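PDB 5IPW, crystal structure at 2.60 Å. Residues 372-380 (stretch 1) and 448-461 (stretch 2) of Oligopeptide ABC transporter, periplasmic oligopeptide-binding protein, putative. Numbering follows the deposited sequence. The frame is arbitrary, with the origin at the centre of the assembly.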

# COMPACT_ATOMS: atom_id res chain seq x y z
N GLU A 372 5.84 22.53 -13.69
CA GLU A 372 4.55 23.07 -14.14
C GLU A 372 4.33 22.79 -15.63
O GLU A 372 3.25 22.35 -16.02
CB GLU A 372 4.50 24.57 -13.87
CG GLU A 372 3.22 25.26 -14.34
CD GLU A 372 3.43 26.73 -14.66
OE1 GLU A 372 3.66 27.06 -15.85
OE2 GLU A 372 3.38 27.56 -13.72
N GLU A 373 5.35 23.05 -16.44
CA GLU A 373 5.26 22.85 -17.88
C GLU A 373 5.06 21.37 -18.22
O GLU A 373 4.10 21.03 -18.91
CB GLU A 373 6.52 23.43 -18.56
CG GLU A 373 6.75 23.10 -20.03
CD GLU A 373 5.78 23.77 -20.98
OE1 GLU A 373 4.62 24.05 -20.60
OE2 GLU A 373 6.18 24.01 -22.14
N ILE A 374 5.94 20.52 -17.70
CA ILE A 374 5.85 19.06 -17.90
C ILE A 374 4.44 18.56 -17.58
O ILE A 374 3.85 17.77 -18.34
CB ILE A 374 6.87 18.29 -17.03
CG1 ILE A 374 8.31 18.59 -17.49
CG2 ILE A 374 6.63 16.78 -17.09
CD1 ILE A 374 9.35 18.41 -16.40
N ASN A 375 3.93 19.03 -16.44
CA ASN A 375 2.54 18.81 -16.04
C ASN A 375 1.60 19.06 -17.22
O ASN A 375 0.94 18.15 -17.69
CB ASN A 375 2.19 19.75 -14.86
CG ASN A 375 1.26 19.11 -13.84
OD1 ASN A 375 1.17 17.88 -13.72
ND2 ASN A 375 0.57 19.95 -13.08
N GLU A 376 1.61 20.30 -17.73
CA GLU A 376 0.65 20.73 -18.75
C GLU A 376 0.61 19.85 -20.00
O GLU A 376 -0.47 19.46 -20.45
CB GLU A 376 0.91 22.19 -19.18
CG GLU A 376 0.98 23.25 -18.08
CD GLU A 376 -0.18 23.21 -17.10
OE1 GLU A 376 -1.32 22.94 -17.53
OE2 GLU A 376 0.05 23.47 -15.89
N ILE A 377 1.78 19.53 -20.56
CA ILE A 377 1.82 18.91 -21.90
C ILE A 377 1.67 17.39 -21.84
O ILE A 377 0.83 16.82 -22.54
CB ILE A 377 3.11 19.20 -22.69
CG1 ILE A 377 3.61 20.63 -22.44
CG2 ILE A 377 2.90 18.97 -24.18
CD1 ILE A 377 4.84 20.66 -21.59
N LEU A 378 2.49 16.75 -21.02
CA LEU A 378 2.55 15.28 -20.98
C LEU A 378 1.44 14.68 -20.14
O LEU A 378 0.89 13.63 -20.48
CB LEU A 378 3.91 14.82 -20.43
CG LEU A 378 5.05 14.83 -21.44
CD1 LEU A 378 6.36 14.56 -20.71
CD2 LEU A 378 4.83 13.81 -22.55
N PHE A 379 1.13 15.35 -19.04
CA PHE A 379 0.15 14.88 -18.08
C PHE A 379 -1.26 15.46 -18.26
O PHE A 379 -2.22 14.93 -17.69
CB PHE A 379 0.66 15.20 -16.69
CG PHE A 379 1.77 14.31 -16.21
CD1 PHE A 379 1.74 12.94 -16.45
CD2 PHE A 379 2.82 14.84 -15.48
CE1 PHE A 379 2.75 12.13 -16.00
CE2 PHE A 379 3.84 14.02 -15.02
CZ PHE A 379 3.80 12.67 -15.28
N ASN A 380 -1.39 16.54 -19.02
CA ASN A 380 -2.71 17.02 -19.48
C ASN A 380 -3.73 17.60 -18.46
O ASN A 380 -4.92 17.32 -18.59
CB ASN A 380 -3.38 15.87 -20.26
CG ASN A 380 -4.44 16.35 -21.23
OD1 ASN A 380 -5.63 16.31 -20.93
ND2 ASN A 380 -4.02 16.81 -22.40
N GLN A 448 8.92 4.48 -23.36
CA GLN A 448 8.64 5.69 -24.14
C GLN A 448 8.13 6.86 -23.29
O GLN A 448 8.39 8.02 -23.61
CB GLN A 448 7.61 5.38 -25.23
CG GLN A 448 7.34 6.53 -26.20
CD GLN A 448 8.61 7.05 -26.84
OE1 GLN A 448 8.97 8.22 -26.68
NE2 GLN A 448 9.32 6.17 -27.54
N PHE A 449 7.40 6.55 -22.22
CA PHE A 449 6.88 7.59 -21.36
C PHE A 449 8.02 8.41 -20.78
O PHE A 449 8.00 9.63 -20.87
CB PHE A 449 6.04 6.99 -20.23
CG PHE A 449 5.80 7.94 -19.08
CD1 PHE A 449 5.05 9.09 -19.26
CD2 PHE A 449 6.36 7.68 -17.83
CE1 PHE A 449 4.84 9.97 -18.20
CE2 PHE A 449 6.15 8.56 -16.77
CZ PHE A 449 5.39 9.70 -16.96
N HIS A 450 9.01 7.73 -20.20
CA HIS A 450 10.12 8.42 -19.53
C HIS A 450 11.01 9.19 -20.52
O HIS A 450 11.54 10.25 -20.18
CB HIS A 450 10.96 7.44 -18.72
CG HIS A 450 10.30 6.97 -17.47
ND1 HIS A 450 10.19 7.76 -16.34
CD2 HIS A 450 9.72 5.78 -17.15
CE1 HIS A 450 9.57 7.08 -15.39
NE2 HIS A 450 9.28 5.88 -15.86
N VAL A 451 11.17 8.65 -21.72
CA VAL A 451 11.86 9.36 -22.80
C VAL A 451 11.27 10.75 -22.94
O VAL A 451 11.98 11.75 -22.81
CB VAL A 451 11.73 8.61 -24.14
CG1 VAL A 451 12.17 9.47 -25.32
CG2 VAL A 451 12.52 7.31 -24.12
N ASP A 452 9.96 10.81 -23.16
CA ASP A 452 9.23 12.07 -23.36
C ASP A 452 9.49 13.07 -22.23
O ASP A 452 9.72 14.25 -22.48
CB ASP A 452 7.73 11.83 -23.47
CG ASP A 452 7.37 10.89 -24.59
OD1 ASP A 452 8.22 10.69 -25.48
OD2 ASP A 452 6.24 10.35 -24.58
N VAL A 453 9.44 12.57 -21.00
CA VAL A 453 9.63 13.42 -19.82
C VAL A 453 10.98 14.12 -19.88
O VAL A 453 11.06 15.35 -19.82
CB VAL A 453 9.57 12.60 -18.51
CG1 VAL A 453 9.76 13.50 -17.30
CG2 VAL A 453 8.25 11.84 -18.40
N TRP A 454 12.04 13.32 -20.02
CA TRP A 454 13.40 13.83 -19.90
C TRP A 454 13.93 14.42 -21.20
O TRP A 454 14.85 15.24 -21.17
CB TRP A 454 14.31 12.73 -19.34
CG TRP A 454 13.89 12.41 -17.94
CD1 TRP A 454 13.00 11.46 -17.55
CD2 TRP A 454 14.31 13.09 -16.75
NE1 TRP A 454 12.85 11.49 -16.18
CE2 TRP A 454 13.64 12.48 -15.67
CE3 TRP A 454 15.19 14.15 -16.49
CZ2 TRP A 454 13.83 12.89 -14.35
CZ3 TRP A 454 15.37 14.56 -15.18
CH2 TRP A 454 14.69 13.93 -14.13
N THR A 455 13.33 14.03 -22.33
CA THR A 455 13.54 14.74 -23.60
C THR A 455 13.22 16.23 -23.45
O THR A 455 13.89 17.08 -24.04
CB THR A 455 12.67 14.15 -24.72
OG1 THR A 455 13.02 12.78 -24.93
CG2 THR A 455 12.86 14.92 -26.03
N MET A 456 12.20 16.56 -22.67
CA MET A 456 11.86 17.95 -22.40
C MET A 456 12.87 18.58 -21.46
O MET A 456 13.17 19.76 -21.58
CB MET A 456 10.46 18.07 -21.80
CG MET A 456 9.36 17.64 -22.75
SD MET A 456 7.74 17.52 -21.97
CE MET A 456 7.75 19.01 -20.98
N VAL A 457 13.39 17.79 -20.52
CA VAL A 457 14.42 18.26 -19.57
C VAL A 457 15.76 18.52 -20.27
O VAL A 457 16.58 19.30 -19.78
CB VAL A 457 14.61 17.26 -18.39
CG1 VAL A 457 15.70 17.74 -17.43
CG2 VAL A 457 13.30 17.07 -17.64
N LYS A 458 15.97 17.85 -21.40
CA LYS A 458 17.08 18.15 -22.30
C LYS A 458 17.16 19.65 -22.55
O LYS A 458 18.20 20.27 -22.33
CB LYS A 458 16.91 17.40 -23.62
CG LYS A 458 18.13 17.36 -24.52
CD LYS A 458 17.92 16.40 -25.69
CE LYS A 458 18.86 16.70 -26.85
NZ LYS A 458 20.28 16.79 -26.43
N GLU A 459 16.04 20.23 -22.97
CA GLU A 459 15.94 21.68 -23.18
C GLU A 459 16.20 22.48 -21.92
O GLU A 459 16.97 23.43 -21.94
CB GLU A 459 14.57 22.07 -23.75
CG GLU A 459 14.44 21.87 -25.25
CD GLU A 459 15.33 22.80 -26.05
OE1 GLU A 459 15.31 24.03 -25.79
OE2 GLU A 459 16.05 22.30 -26.94
N TYR A 460 15.56 22.11 -20.82
CA TYR A 460 15.64 22.93 -19.60
C TYR A 460 17.06 22.98 -19.06
O TYR A 460 17.49 24.00 -18.52
CB TYR A 460 14.67 22.45 -18.51
CG TYR A 460 13.24 22.23 -18.95
CD1 TYR A 460 12.72 22.85 -20.09
CD2 TYR A 460 12.39 21.41 -18.21
CE1 TYR A 460 11.41 22.64 -20.49
CE2 TYR A 460 11.07 21.21 -18.60
CZ TYR A 460 10.60 21.82 -19.75
OH TYR A 460 9.30 21.63 -20.15
N TRP A 461 17.78 21.87 -19.23
CA TRP A 461 19.16 21.76 -18.75
C TRP A 461 20.19 22.38 -19.71
O TRP A 461 21.27 22.79 -19.29
CB TRP A 461 19.50 20.29 -18.43
CG TRP A 461 18.91 19.79 -17.12
CD1 TRP A 461 18.25 20.53 -16.18
CD2 TRP A 461 18.98 18.46 -16.60
NE1 TRP A 461 17.89 19.74 -15.12
CE2 TRP A 461 18.33 18.46 -15.35
CE3 TRP A 461 19.54 17.26 -17.07
CZ2 TRP A 461 18.22 17.31 -14.57
CZ3 TRP A 461 19.42 16.12 -16.29
CH2 TRP A 461 18.76 16.16 -15.05

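Residues 448-461 form one continuous helix, and it packs against the helix of residues 372-379 with the two axes 10.8 Å apart at closest approach. The angle of 139° between their N-to-C directions means that they run in broadly opposing senses, so a walk up stretch 2 meets stretch 1 from its C-terminal end backwards. No hydrogen bond crosses the contact, and the 456 Å² buried, summed over both sides, is mostly a matter of apolar packing.

The first residue to touch is Phe449. Its CA-to-CB bond points sideways, but with chi1 at 163° (t) the ring reaches nearer to stretch 1, where Phe449 CZ lies 3.7 Å from CE1 of Phe379. The ring centroids are 5.9 Å apart and the planes are inclined at 45°; the rings meet rim to rim, neither lying over the face of the other. His450 points away, and Val451 is out of reach.

One turn on from Phe449, Asp452 points toward stretch 1, and its closest atom there is CB, 3.6 Å from CD2 of Leu378. Val453 follows with its side chain directed sideways. Leu378 CD1 comes closer to the backbone, 3.6 Å from Val453 CA, than to the side chain, 4.0 Å from Val453 CG2. This is also where the backbones draw together, the CA atoms of Val453 and Ile374 being 7.1 Å apart. Trp454 points away, while Thr455 turns back on its own helix, its OG1 donating a hydrogen bond to Val451 O at 2.6 Å.

Met456 is the knob of the interface, seated among Glu373, Ile374, Ile377 and Leu378. Its chi angles (m, t, p) carry Met456 SD to 3.5 Å from Leu378 CD1 and place Met456 CE 3.6 Å from Ile374 CG1 and 3.4 Å from Ile377 CD1.

Val457 adds a looser contact, its CG2 lying 4.4 Å from Ile374 CD1. Lys458 and Glu459 do not reach stretch 1.

Tyr460, pointing toward stretch 1, closes the contact. Ile374 CD1 lies 4.0 Å from Tyr460 CE2, at the edge of the ring and near its plane. At the ring's outer end, Tyr460 OH is 2.9 Å from Glu373 CG; that neighbour is a carbon, so the distance is no evidence of a hydrogen bond, and it is shorter than a normal van der Waals contact, so its exact value should be read with caution at 2.60 Å resolution. Trp461 is buried but out of reach of stretch 1, and its NE1 is hydrogen-bonded elsewhere in the structure.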